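Long-range contacts in 16S rRNA (guanine(1405)-N(7))-methyltransferase (Klebsiella pneumoniae, PDB 6PI9), which probably transfers a methyl group from S-adenosyl-L-methionine to the N7 position of guanine 1405 in 16S rRNA, which would confer resistance to aminoglycosides: residues G123-I127 and C146-V150; T135-D141 and H160-C166; K67-L72 and A85-L89; L72-N76 and T153-W159. One frame throughout, in Å; residues are numbered along the deposited sequence. Where two conformers were deposited one is given.

Interaction 1. Residues G123-I127 and C146-V150; sequences GLNPI and CVRLV. With SAH (S-adenosyl-L-homocysteine), chain B.
Val150, Leu124 and Cys146 lose the most surface in this buried contact. It joins the loop and start of helix 125-131 to the early part of helix 144-157. Gly123 has phi/psi of 53/-130, a positive phi that favours glycine. Leu124 follows as the N-cap, and Ile127 N bonds back to Leu124 O at 3.1 Å. Residues 146-150 are regular helix, with Val150 N bonded to Cys146 O at 3.0 Å. In register, Gly123 CA is 5.4 Å from Cys146 CA, and Ile127 CA is 6.3 Å from Val150 CA. No hydrogen bond crosses the contact. Val150 (chi1 t) is met through CG2, 3.8 Å from Pro126 CG, 4.2 Å from Ile127 CG1 and 4.0 Å from Gly123 O. Leu124 (m, t) extends CD2 to 4.1 Å from Cys146 SG and 3.9 Å from Leu149 CD1. Cys146 (m) brings CB to 3.5 Å from Gly123 O. Asn125 points away from the helix, and its ND2 bonds to Asp119. Gly123 CA lies 3.8 Å from O3' of S-adenosyl-L-homocysteine, and Asn125 CB 3.9 Å from its OXT. An ideal CB on Gly123 would lie 3.2 Å from CB of S-adenosyl-L-homocysteine, too close to fit. This is the glycine-bearing loop after the first strand of a Rossmann-like methyltransferase, packed against helix 144-157, which follows the second strand, beside the cofactor site.

Interaction 2. Residues T135-D141 and H160-C166; sequences TNALGMD and HTRARAC. With SAH (S-adenosyl-L-homocysteine), chain B.
Strands 137-141 and 162-165 run parallel, with axes 4.5 Å apart and crossing at -26°. Leu138 pairs with Arg162, Gly139 with Ala163, Met140 with Arg164 and Asp141 with Ala165. The ladder is Arg162 N to Ala137 O (3.1 Å), Gly139 N to Arg162 O (2.8 Å), Arg164 N to Gly139 O (3.0 Å), Asp141 N to Arg164 O (3.3 Å) and Cys166 N to Asp141 O (2.8 Å). Where strand 137-141 starts, Ala137 N donates to Thr161 OG1 at 2.9 Å, just before strand 162-165. Thr135 O takes weak bonds from His160 N (3.1 Å) and Thr161 N (3.0 Å). A water donates to Ala137 O (3.3 Å) and His160 O (2.7 Å). Met140 (p, t, p) sets SD over the Arg164 guanidinium, 3.7 Å from NH2. That group forms salt bridges with Glu171 and Glu175, and its NH1 reaches Ala165 O at 2.9 Å. Asp141 (chi1 t) points away from the neighbouring strand. Its OD1 accepts from O2' of S-adenosyl-L-homocysteine at a very short 2.4 Å, and OD2 from O3' at 2.7 Å. OD2 also accepts from Gly123 N, and OD1 from His143 N. The acid ending the second strand thus fixes both ribose hydroxyls, as in related Rossmann-like methyltransferases.

Interaction 3. Residues K67-L72 and A85-L89; sequences KARALL and AALSL
This is an apolar helix-helix contact on the outer, helical side of the Rossmann-like methyltransferase fold. Helix 63-75 packs against residues 85-89, on and just past the short helix 83-87. Residues 67-72 are regular helix, with Leu71 N bonded to Lys67 O and Leu72 N to Ala68 O, both at 3.0 Å. Leu89 N bonds to Ala86 O at 2.8 Å. The backbones come closest at two small residues, Ala68 CA and Ala86 CA, 4.7 Å apart. Ala86 is the central residue. Its CB lies 3.8 Å from Leu71 CB and 3.6 Å from Leu72 CG. Leu71 (m, t) also sends CD1 to 3.7 Å from Ala85 CB. Leu72 continues inward to Ile127 and Thr153. Leu89 precedes His90, a predicted S-adenosyl-L-methionine-binding residue. With chi1 at -92° and chi2 p, it covers the Lys67-Ala68 end of the contact: its CD2 lies 3.6 Å from Ala68 N and 3.8 Å from Lys67 CB.

Interaction 4. Residues L72-N76 and T153-W159; sequences LARWN and TARARGW
The last turn of helix 63-75 meets the C-terminal end of helix 144-157. Leu72 CA is 7.0 Å from Thr153 CA, and Asn76 CA is 6.8 Å from Arg157 CA. Trp75, with chi1 t and chi2 58°, lays its indole between the two helices. Arg157 takes an m, m, m conformation for chi1 to chi3. This folds the side chain back, so that its guanidinium lies over one indole face in a cation-pi contact. Arg157 CZ is 4.2 Å from the centroid of the six-membered ring of Trp75, 21° off the normal. The same guanidinium uses its edge too: Arg157 NH1 donates to Asn76 OD1 at 3.2 Å. Asn76 is t at chi1, and its ND2 makes a weak bond to Ala156 O at 3.2 Å. At the indole edge, Trp75 CH2 lies 3.7 Å from Trp159 CZ2, and Trp75 CZ3 lies 4.1 Å from Thr153 CG2. Leu72 (m, t) packs CD1 at 3.5 Å from Thr153 OG1, which is bonded to Leu149 O. Gly158 is the first residue to leave the second helix, with phi/psi of 78/21. Trp159 N bonds to Ala154 O at 3.0 Å, and Gly158 N makes a weak bond to Arg155 O at 3.5 Å. This is a Schellman motif, and it ends the helix of a beta-alpha-beta crossover.

How the interactions relate
From the N terminus, helix 63-75 carries segment 67-72 and most of 72-76. Interaction 3 closes a short loop onto helix 83-87. Interaction 4 starts at Leu72, shared with interaction 3, and crosses it. It closes a long loop only at 153-159. Interaction 1 falls wholly within that long loop, bringing 123-127 to helix 144-157. Interaction 2 crosses both 1 and 4, closing the beta-alpha-beta unit between strands 137-141 and 162-165. Interactions 1 and 2 touch at Gly123 and Asp141 and share the cofactor site. Ile127 packs on Leu72, Leu87 and Thr153, linking interaction 1 to 3 and 4. Together they layer sheet, crossover helix and outer helices.

Interaction 1. Residues G123-I127 and C146-V150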
# COMPACT_ATOMS: atom_id res chain seq x y z
N GLY A 123 2.54 -2.97 -14.69
CA GLY A 123 1.89 -4.00 -13.88
C GLY A 123 1.24 -5.03 -14.76
O GLY A 123 1.84 -5.50 -15.72
N LEU A 124 -0.03 -5.35 -14.50
CA LEU A 124 -0.79 -6.21 -15.40
C LEU A 124 -1.74 -5.44 -16.32
O LEU A 124 -2.56 -6.04 -17.00
CB LEU A 124 -1.58 -7.25 -14.62
CG LEU A 124 -0.75 -8.22 -13.78
CD1 LEU A 124 -1.70 -9.15 -13.02
CD2 LEU A 124 0.27 -9.05 -14.63
N ASN A 125 -1.64 -4.11 -16.35
CA ASN A 125 -2.61 -3.34 -17.12
C ASN A 125 -2.65 -3.70 -18.61
O ASN A 125 -3.74 -3.57 -19.21
CB ASN A 125 -2.33 -1.85 -16.94
CG ASN A 125 -3.40 -0.99 -17.60
OD1 ASN A 125 -4.58 -1.04 -17.20
ND2 ASN A 125 -3.01 -0.24 -18.62
N PRO A 126 -1.56 -4.11 -19.27
CA PRO A 126 -1.66 -4.43 -20.71
C PRO A 126 -2.55 -5.62 -21.01
O PRO A 126 -3.06 -5.75 -22.14
CB PRO A 126 -0.20 -4.66 -21.13
CG PRO A 126 0.65 -4.34 -19.81
CD PRO A 126 -0.18 -3.68 -18.89
N ILE A 127 -2.77 -6.50 -20.04
CA ILE A 127 -3.74 -7.57 -20.23
C ILE A 127 -5.17 -7.02 -20.19
O ILE A 127 -6.02 -7.40 -20.99
CB ILE A 127 -3.51 -8.67 -19.19
CG1 ILE A 127 -2.12 -9.27 -19.38
CG2 ILE A 127 -4.61 -9.74 -19.29
CD1 ILE A 127 -1.74 -10.26 -18.30
N CYS A 146 5.29 -9.51 -13.67
CA CYS A 146 4.35 -8.81 -14.53
C CYS A 146 4.76 -8.92 -16.00
O CYS A 146 3.95 -9.28 -16.87
CB CYS A 146 4.28 -7.36 -14.11
SG CYS A 146 3.34 -7.23 -12.56
N VAL A 147 6.02 -8.60 -16.28
CA VAL A 147 6.52 -8.65 -17.65
C VAL A 147 6.25 -10.02 -18.24
O VAL A 147 5.78 -10.15 -19.38
CB VAL A 147 8.02 -8.29 -17.68
CG1 VAL A 147 8.61 -8.60 -19.05
CG2 VAL A 147 8.20 -6.86 -17.35
N ARG A 148 6.56 -11.07 -17.49
CA ARG A 148 6.45 -12.42 -18.05
C ARG A 148 5.01 -12.76 -18.38
O ARG A 148 4.72 -13.36 -19.42
CB ARG A 148 7.00 -13.45 -17.08
CG ARG A 148 8.49 -13.64 -17.19
CD ARG A 148 9.11 -14.04 -15.86
NE ARG A 148 10.55 -13.82 -15.89
CZ ARG A 148 11.29 -13.62 -14.81
NH1 ARG A 148 10.70 -13.56 -13.61
NH2 ARG A 148 12.61 -13.44 -14.94
N LEU A 149 4.09 -12.43 -17.46
CA LEU A 149 2.67 -12.74 -17.66
C LEU A 149 2.12 -12.00 -18.87
O LEU A 149 1.34 -12.57 -19.65
CB LEU A 149 1.88 -12.36 -16.42
CG LEU A 149 2.02 -13.31 -15.22
CD1 LEU A 149 1.20 -12.79 -14.04
CD2 LEU A 149 1.62 -14.71 -15.61
N VAL A 150 2.51 -10.74 -19.03
CA VAL A 150 2.05 -9.96 -20.16
C VAL A 150 2.49 -10.59 -21.47
O VAL A 150 1.68 -10.78 -22.38
CB VAL A 150 2.55 -8.52 -20.03
CG1 VAL A 150 2.33 -7.80 -21.34
CG2 VAL A 150 1.79 -7.86 -18.89
N SAH B . 0.33 1.37 -14.14
CA SAH B . -0.19 0.10 -13.57
CB SAH B . 0.55 -0.25 -12.29
CG SAH B . 0.60 0.84 -11.18
SD SAH B . 1.27 0.13 -9.60
C SAH B . -1.70 0.20 -13.30
O SAH B . -2.16 1.35 -13.11
OXT SAH B . -2.42 -0.81 -13.21
C5' SAH B . 2.96 0.86 -9.68
C4' SAH B . 3.93 0.05 -10.60
O4' SAH B . 5.16 0.80 -10.77
C3' SAH B . 4.34 -1.38 -10.16
O3' SAH B . 4.02 -2.34 -11.19
C2' SAH B . 5.85 -1.33 -9.95
O2' SAH B . 6.44 -2.55 -10.40
C1' SAH B . 6.21 -0.17 -10.90
N9 SAH B . 7.41 0.55 -10.53
C8 SAH B . 7.69 1.12 -9.32
N7 SAH B . 8.86 1.82 -9.45
C5 SAH B . 9.34 1.62 -10.72
C6 SAH B . 10.47 2.02 -11.39
N6 SAH B . 11.44 2.69 -10.81
N1 SAH B . 10.58 1.70 -12.73
C2 SAH B . 9.65 0.93 -13.36
N3 SAH B . 8.52 0.51 -12.71
C4 SAH B . 8.40 0.88 -11.40

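Interaction 2. Residues T135-D141 and H160-C166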
# COMPACT_ATOMS: atom_id res chain seq x y z
N THR A 135 -4.39 -3.64 -28.37
CA THR A 135 -3.51 -4.80 -28.47
C THR A 135 -2.16 -4.46 -29.10
O THR A 135 -1.44 -5.35 -29.56
CB THR A 135 -4.22 -5.91 -29.25
OG1 THR A 135 -4.46 -5.46 -30.58
CG2 THR A 135 -5.57 -6.20 -28.59
N ASN A 136 -1.79 -3.18 -29.11
CA ASN A 136 -0.50 -2.77 -29.64
C ASN A 136 0.21 -1.92 -28.59
O ASN A 136 0.49 -0.75 -28.83
CB ASN A 136 -0.66 -1.97 -30.93
CG ASN A 136 0.67 -1.68 -31.61
OD1 ASN A 136 1.68 -2.33 -31.34
ND2 ASN A 136 0.67 -0.67 -32.48
N ALA A 137 0.44 -2.49 -27.40
CA ALA A 137 1.10 -1.75 -26.34
C ALA A 137 2.46 -2.36 -26.02
O ALA A 137 2.72 -3.54 -26.26
CB ALA A 137 0.27 -1.66 -25.03
N LEU A 138 3.34 -1.54 -25.44
CA LEU A 138 4.62 -2.06 -24.97
C LEU A 138 4.63 -1.72 -23.51
O LEU A 138 4.74 -0.54 -23.16
CB LEU A 138 5.81 -1.40 -25.65
CG LEU A 138 7.12 -1.96 -25.06
CD1 LEU A 138 7.16 -3.43 -25.39
CD2 LEU A 138 8.35 -1.21 -25.58
N GLY A 139 4.46 -2.72 -22.65
CA GLY A 139 4.56 -2.46 -21.23
C GLY A 139 5.99 -2.47 -20.75
O GLY A 139 6.89 -3.09 -21.33
N MET A 140 6.22 -1.79 -19.63
CA MET A 140 7.55 -1.95 -19.06
C MET A 140 7.45 -1.79 -17.56
O MET A 140 6.63 -1.03 -17.06
CB MET A 140 8.54 -0.97 -19.68
CG MET A 140 8.21 0.47 -19.65
SD MET A 140 9.10 1.31 -21.08
CE MET A 140 8.20 0.73 -22.51
N ASP A 141 8.31 -2.52 -16.85
CA ASP A 141 8.19 -2.52 -15.40
C ASP A 141 9.47 -3.12 -14.82
O ASP A 141 10.26 -3.75 -15.52
CB ASP A 141 6.94 -3.31 -14.99
CG ASP A 141 6.38 -2.90 -13.62
OD1 ASP A 141 7.12 -2.94 -12.64
OD2 ASP A 141 5.21 -2.46 -13.56
N HIS A 160 -0.10 -7.91 -30.60
CA HIS A 160 1.24 -7.37 -30.82
C HIS A 160 1.85 -6.88 -29.53
O HIS A 160 3.07 -6.69 -29.48
CB HIS A 160 1.19 -6.25 -31.86
CG HIS A 160 0.76 -6.74 -33.21
ND1 HIS A 160 0.10 -5.93 -34.13
CD2 HIS A 160 0.90 -7.95 -33.80
CE1 HIS A 160 -0.15 -6.64 -35.22
NE2 HIS A 160 0.33 -7.86 -35.05
N THR A 161 1.03 -6.73 -28.50
CA THR A 161 1.48 -6.27 -27.20
C THR A 161 2.60 -7.13 -26.64
O THR A 161 2.58 -8.36 -26.76
CB THR A 161 0.28 -6.25 -26.25
OG1 THR A 161 -0.56 -5.14 -26.61
CG2 THR A 161 0.68 -6.05 -24.80
N ARG A 162 3.57 -6.47 -26.00
CA ARG A 162 4.72 -7.12 -25.39
C ARG A 162 5.08 -6.30 -24.15
O ARG A 162 4.64 -5.17 -23.99
CB ARG A 162 5.93 -7.16 -26.32
CG ARG A 162 5.82 -8.08 -27.55
CD ARG A 162 5.64 -9.54 -27.20
NE ARG A 162 5.61 -10.40 -28.40
CZ ARG A 162 4.50 -10.66 -29.11
NH1 ARG A 162 3.34 -10.15 -28.75
NH2 ARG A 162 4.55 -11.47 -30.18
N ALA A 163 5.94 -6.86 -23.30
CA ALA A 163 6.47 -6.09 -22.17
C ALA A 163 7.95 -6.39 -22.00
O ALA A 163 8.45 -7.42 -22.45
CB ALA A 163 5.75 -6.41 -20.85
N ARG A 164 8.66 -5.46 -21.35
CA ARG A 164 10.08 -5.66 -21.12
C ARG A 164 10.47 -5.03 -19.80
O ARG A 164 9.79 -4.16 -19.26
CB ARG A 164 10.90 -5.04 -22.24
CG ARG A 164 10.62 -3.53 -22.30
CD ARG A 164 11.84 -2.86 -22.75
NE ARG A 164 11.80 -1.41 -22.97
CZ ARG A 164 12.45 -0.52 -22.24
NH1 ARG A 164 13.20 -0.89 -21.18
NH2 ARG A 164 12.40 0.75 -22.61
N ALA A 165 11.60 -5.49 -19.27
CA ALA A 165 12.15 -4.88 -18.06
C ALA A 165 12.48 -3.40 -18.25
O ALA A 165 13.17 -3.02 -19.20
CB ALA A 165 13.43 -5.63 -17.71
N CYS A 166 12.17 -2.58 -17.24
CA CYS A 166 12.58 -1.18 -17.34
C CYS A 166 12.59 -0.55 -15.95
O CYS A 166 11.54 -0.58 -15.31
CB CYS A 166 11.55 -0.40 -18.18
SG CYS A 166 11.89 1.37 -18.19
N SAH B . 0.33 1.37 -14.14
CA SAH B . -0.19 0.10 -13.57
CB SAH B . 0.55 -0.25 -12.29
CG SAH B . 0.60 0.84 -11.18
SD SAH B . 1.27 0.13 -9.60
C SAH B . -1.70 0.20 -13.30
O SAH B . -2.16 1.35 -13.11
OXT SAH B . -2.42 -0.81 -13.21
C5' SAH B . 2.96 0.86 -9.68
C4' SAH B . 3.93 0.05 -10.60
O4' SAH B . 5.16 0.80 -10.77
C3' SAH B . 4.34 -1.38 -10.16
O3' SAH B . 4.02 -2.34 -11.19
C2' SAH B . 5.85 -1.33 -9.95
O2' SAH B . 6.44 -2.55 -10.40
C1' SAH B . 6.21 -0.17 -10.90
N9 SAH B . 7.41 0.55 -10.53
C8 SAH B . 7.69 1.12 -9.32
N7 SAH B . 8.86 1.82 -9.45
C5 SAH B . 9.34 1.62 -10.72
C6 SAH B . 10.47 2.02 -11.39
N6 SAH B . 11.44 2.69 -10.81
N1 SAH B . 10.58 1.70 -12.73
C2 SAH B . 9.65 0.93 -13.36
N3 SAH B . 8.52 0.51 -12.71
C4 SAH B . 8.40 0.88 -11.40
O HOH W 1 -2.68 -6.45 -32.46
O HOH W 2 4.66 -4.72 -28.65

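Interaction 3. Residues K67-L72 and A85-L89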
# COMPACT_ATOMS: atom_id res chain seq x y z
N LYS A 67 -0.96 -18.09 -9.34
CA LYS A 67 -2.41 -18.15 -9.45
C LYS A 67 -2.89 -17.38 -10.67
O LYS A 67 -3.72 -17.88 -11.44
CB LYS A 67 -3.06 -17.61 -8.17
CG LYS A 67 -3.67 -18.70 -7.27
CD LYS A 67 -3.49 -18.41 -5.78
CE LYS A 67 -4.29 -19.40 -4.95
NZ LYS A 67 -3.70 -20.77 -5.01
N ALA A 68 -2.36 -16.16 -10.88
CA ALA A 68 -2.70 -15.41 -12.08
C ALA A 68 -2.30 -16.17 -13.33
O ALA A 68 -3.02 -16.14 -14.34
CB ALA A 68 -2.02 -14.03 -12.05
N ARG A 69 -1.15 -16.86 -13.29
CA ARG A 69 -0.70 -17.64 -14.44
C ARG A 69 -1.74 -18.67 -14.84
O ARG A 69 -2.11 -18.77 -16.02
CB ARG A 69 0.63 -18.32 -14.11
CG ARG A 69 1.63 -18.38 -15.26
CD ARG A 69 2.98 -18.86 -14.78
NE ARG A 69 4.03 -18.70 -15.78
CZ ARG A 69 4.25 -19.56 -16.77
NH1 ARG A 69 3.50 -20.64 -16.91
NH2 ARG A 69 5.24 -19.34 -17.64
N ALA A 70 -2.25 -19.43 -13.87
CA ALA A 70 -3.19 -20.51 -14.16
C ALA A 70 -4.55 -19.99 -14.58
O ALA A 70 -5.23 -20.63 -15.39
CB ALA A 70 -3.32 -21.42 -12.94
N LEU A 71 -4.97 -18.84 -14.05
CA LEU A 71 -6.24 -18.24 -14.44
C LEU A 71 -6.21 -17.77 -15.89
O LEU A 71 -7.15 -18.02 -16.66
CB LEU A 71 -6.58 -17.09 -13.51
CG LEU A 71 -7.10 -17.51 -12.14
CD1 LEU A 71 -7.33 -16.27 -11.28
CD2 LEU A 71 -8.37 -18.33 -12.31
N LEU A 72 -5.15 -17.06 -16.28
CA LEU A 72 -5.06 -16.55 -17.65
C LEU A 72 -4.99 -17.68 -18.67
O LEU A 72 -5.39 -17.50 -19.82
CB LEU A 72 -3.84 -15.63 -17.79
CG LEU A 72 -3.97 -14.29 -17.05
CD1 LEU A 72 -2.62 -13.65 -16.86
CD2 LEU A 72 -4.91 -13.34 -17.80
N ALA A 85 -10.85 -12.62 -13.03
CA ALA A 85 -10.28 -13.21 -11.82
C ALA A 85 -8.76 -13.03 -11.76
O ALA A 85 -8.20 -12.88 -10.68
CB ALA A 85 -10.65 -14.69 -11.74
N ALA A 86 -8.09 -13.07 -12.91
CA ALA A 86 -6.64 -12.90 -12.91
C ALA A 86 -6.27 -11.44 -12.67
O ALA A 86 -5.45 -11.12 -11.80
CB ALA A 86 -6.05 -13.39 -14.23
N LEU A 87 -6.88 -10.54 -13.45
CA LEU A 87 -6.57 -9.12 -13.34
C LEU A 87 -6.88 -8.59 -11.95
O LEU A 87 -6.29 -7.57 -11.54
CB LEU A 87 -7.33 -8.36 -14.43
CG LEU A 87 -6.80 -8.58 -15.84
CD1 LEU A 87 -7.78 -8.07 -16.91
CD2 LEU A 87 -5.42 -7.92 -15.98
N SER A 88 -7.77 -9.26 -11.21
CA SER A 88 -8.07 -8.94 -9.82
C SER A 88 -6.91 -9.22 -8.88
O SER A 88 -7.00 -8.85 -7.70
CB SER A 88 -9.31 -9.71 -9.34
OG SER A 88 -9.20 -11.11 -9.58
N LEU A 89 -5.83 -9.85 -9.34
CA LEU A 89 -4.74 -10.27 -8.46
C LEU A 89 -3.59 -9.27 -8.38
O LEU A 89 -2.69 -9.46 -7.55
CB LEU A 89 -4.21 -11.65 -8.89
CG LEU A 89 -4.88 -12.83 -8.18
CD1 LEU A 89 -6.42 -12.80 -8.22
CD2 LEU A 89 -4.36 -14.12 -8.77

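Interaction 4. Residues L72-N76 and T153-W159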
# COMPACT_ATOMS: atom_id res chain seq x y z
N LEU A 72 -5.15 -17.06 -16.28
CA LEU A 72 -5.06 -16.55 -17.65
C LEU A 72 -4.99 -17.68 -18.67
O LEU A 72 -5.39 -17.50 -19.82
CB LEU A 72 -3.84 -15.63 -17.79
CG LEU A 72 -3.97 -14.29 -17.05
CD1 LEU A 72 -2.62 -13.65 -16.86
CD2 LEU A 72 -4.91 -13.34 -17.80
N ALA A 73 -4.49 -18.85 -18.25
CA ALA A 73 -4.50 -20.01 -19.14
C ALA A 73 -5.92 -20.49 -19.40
O ALA A 73 -6.24 -20.92 -20.52
CB ALA A 73 -3.66 -21.13 -18.52
N ARG A 74 -6.78 -20.41 -18.39
CA ARG A 74 -8.17 -20.78 -18.57
C ARG A 74 -8.94 -19.75 -19.38
O ARG A 74 -9.99 -20.07 -19.94
CB ARG A 74 -8.83 -20.98 -17.21
CG ARG A 74 -7.98 -21.78 -16.26
CD ARG A 74 -8.56 -21.74 -14.89
NE ARG A 74 -9.49 -22.85 -14.70
CZ ARG A 74 -9.47 -23.67 -13.66
NH1 ARG A 74 -8.56 -23.49 -12.71
NH2 ARG A 74 -10.35 -24.66 -13.56
N TRP A 75 -8.44 -18.51 -19.46
CA TRP A 75 -9.12 -17.49 -20.24
C TRP A 75 -8.87 -17.67 -21.73
O TRP A 75 -9.78 -17.46 -22.54
CB TRP A 75 -8.68 -16.09 -19.79
CG TRP A 75 -9.33 -15.00 -20.58
CD1 TRP A 75 -10.66 -14.78 -20.71
CD2 TRP A 75 -8.67 -14.00 -21.36
NE1 TRP A 75 -10.88 -13.69 -21.53
CE2 TRP A 75 -9.67 -13.19 -21.93
CE3 TRP A 75 -7.33 -13.70 -21.62
CZ2 TRP A 75 -9.38 -12.11 -22.76
CZ3 TRP A 75 -7.04 -12.62 -22.44
CH2 TRP A 75 -8.06 -11.84 -23.00
N ASN A 76 -7.66 -18.08 -22.12
CA ASN A 76 -7.44 -18.34 -23.54
C ASN A 76 -8.23 -19.55 -24.03
O ASN A 76 -8.36 -19.73 -25.24
CB ASN A 76 -5.95 -18.51 -23.84
CG ASN A 76 -5.65 -18.41 -25.34
OD1 ASN A 76 -6.38 -17.74 -26.07
ND2 ASN A 76 -4.60 -19.09 -25.79
N THR A 153 0.63 -13.99 -22.11
CA THR A 153 -0.77 -13.83 -22.46
C THR A 153 -0.91 -13.26 -23.86
O THR A 153 -1.74 -13.72 -24.66
CB THR A 153 -1.45 -12.91 -21.43
OG1 THR A 153 -1.29 -13.49 -20.13
CG2 THR A 153 -2.95 -12.71 -21.76
N ALA A 154 -0.08 -12.26 -24.19
CA ALA A 154 -0.16 -11.61 -25.50
C ALA A 154 0.14 -12.59 -26.63
O ALA A 154 -0.59 -12.63 -27.63
CB ALA A 154 0.78 -10.42 -25.55
N ARG A 155 1.22 -13.38 -26.51
CA ARG A 155 1.53 -14.33 -27.57
C ARG A 155 0.43 -15.38 -27.73
O ARG A 155 0.14 -15.80 -28.86
CB ARG A 155 2.88 -15.01 -27.31
CG ARG A 155 4.09 -14.08 -27.38
CD ARG A 155 5.35 -14.93 -27.40
NE ARG A 155 6.52 -14.23 -26.86
CZ ARG A 155 6.83 -14.19 -25.56
NH1 ARG A 155 6.02 -14.73 -24.65
NH2 ARG A 155 7.90 -13.55 -25.16
N ALA A 156 -0.20 -15.80 -26.62
CA ALA A 156 -1.29 -16.77 -26.70
C ALA A 156 -2.56 -16.18 -27.32
O ALA A 156 -3.36 -16.94 -27.88
CB ALA A 156 -1.62 -17.31 -25.30
N ARG A 157 -2.77 -14.87 -27.20
CA ARG A 157 -3.97 -14.25 -27.74
C ARG A 157 -3.75 -13.67 -29.13
O ARG A 157 -4.71 -13.19 -29.75
CB ARG A 157 -4.47 -13.15 -26.79
CG ARG A 157 -4.91 -13.63 -25.40
CD ARG A 157 -6.19 -14.40 -25.45
NE ARG A 157 -7.32 -13.59 -25.87
CZ ARG A 157 -8.48 -14.11 -26.26
NH1 ARG A 157 -8.62 -15.44 -26.30
NH2 ARG A 157 -9.48 -13.33 -26.65
N GLY A 158 -2.51 -13.70 -29.63
CA GLY A 158 -2.20 -13.12 -30.93
C GLY A 158 -2.08 -11.61 -30.94
O GLY A 158 -2.22 -11.00 -32.01
N TRP A 159 -1.83 -10.99 -29.79
CA TRP A 159 -1.64 -9.54 -29.69
C TRP A 159 -0.23 -9.14 -30.12
O TRP A 159 0.72 -9.93 -30.03
CB TRP A 159 -1.89 -9.05 -28.27
CG TRP A 159 -3.26 -9.39 -27.73
CD1 TRP A 159 -4.37 -9.77 -28.47
CD2 TRP A 159 -3.67 -9.36 -26.36
NE1 TRP A 159 -5.43 -9.98 -27.63
CE2 TRP A 159 -5.04 -9.73 -26.33
CE3 TRP A 159 -3.03 -9.07 -25.16
CZ2 TRP A 159 -5.77 -9.80 -25.14
CZ3 TRP A 159 -3.76 -9.12 -23.97
CH2 TRP A 159 -5.12 -9.50 -23.97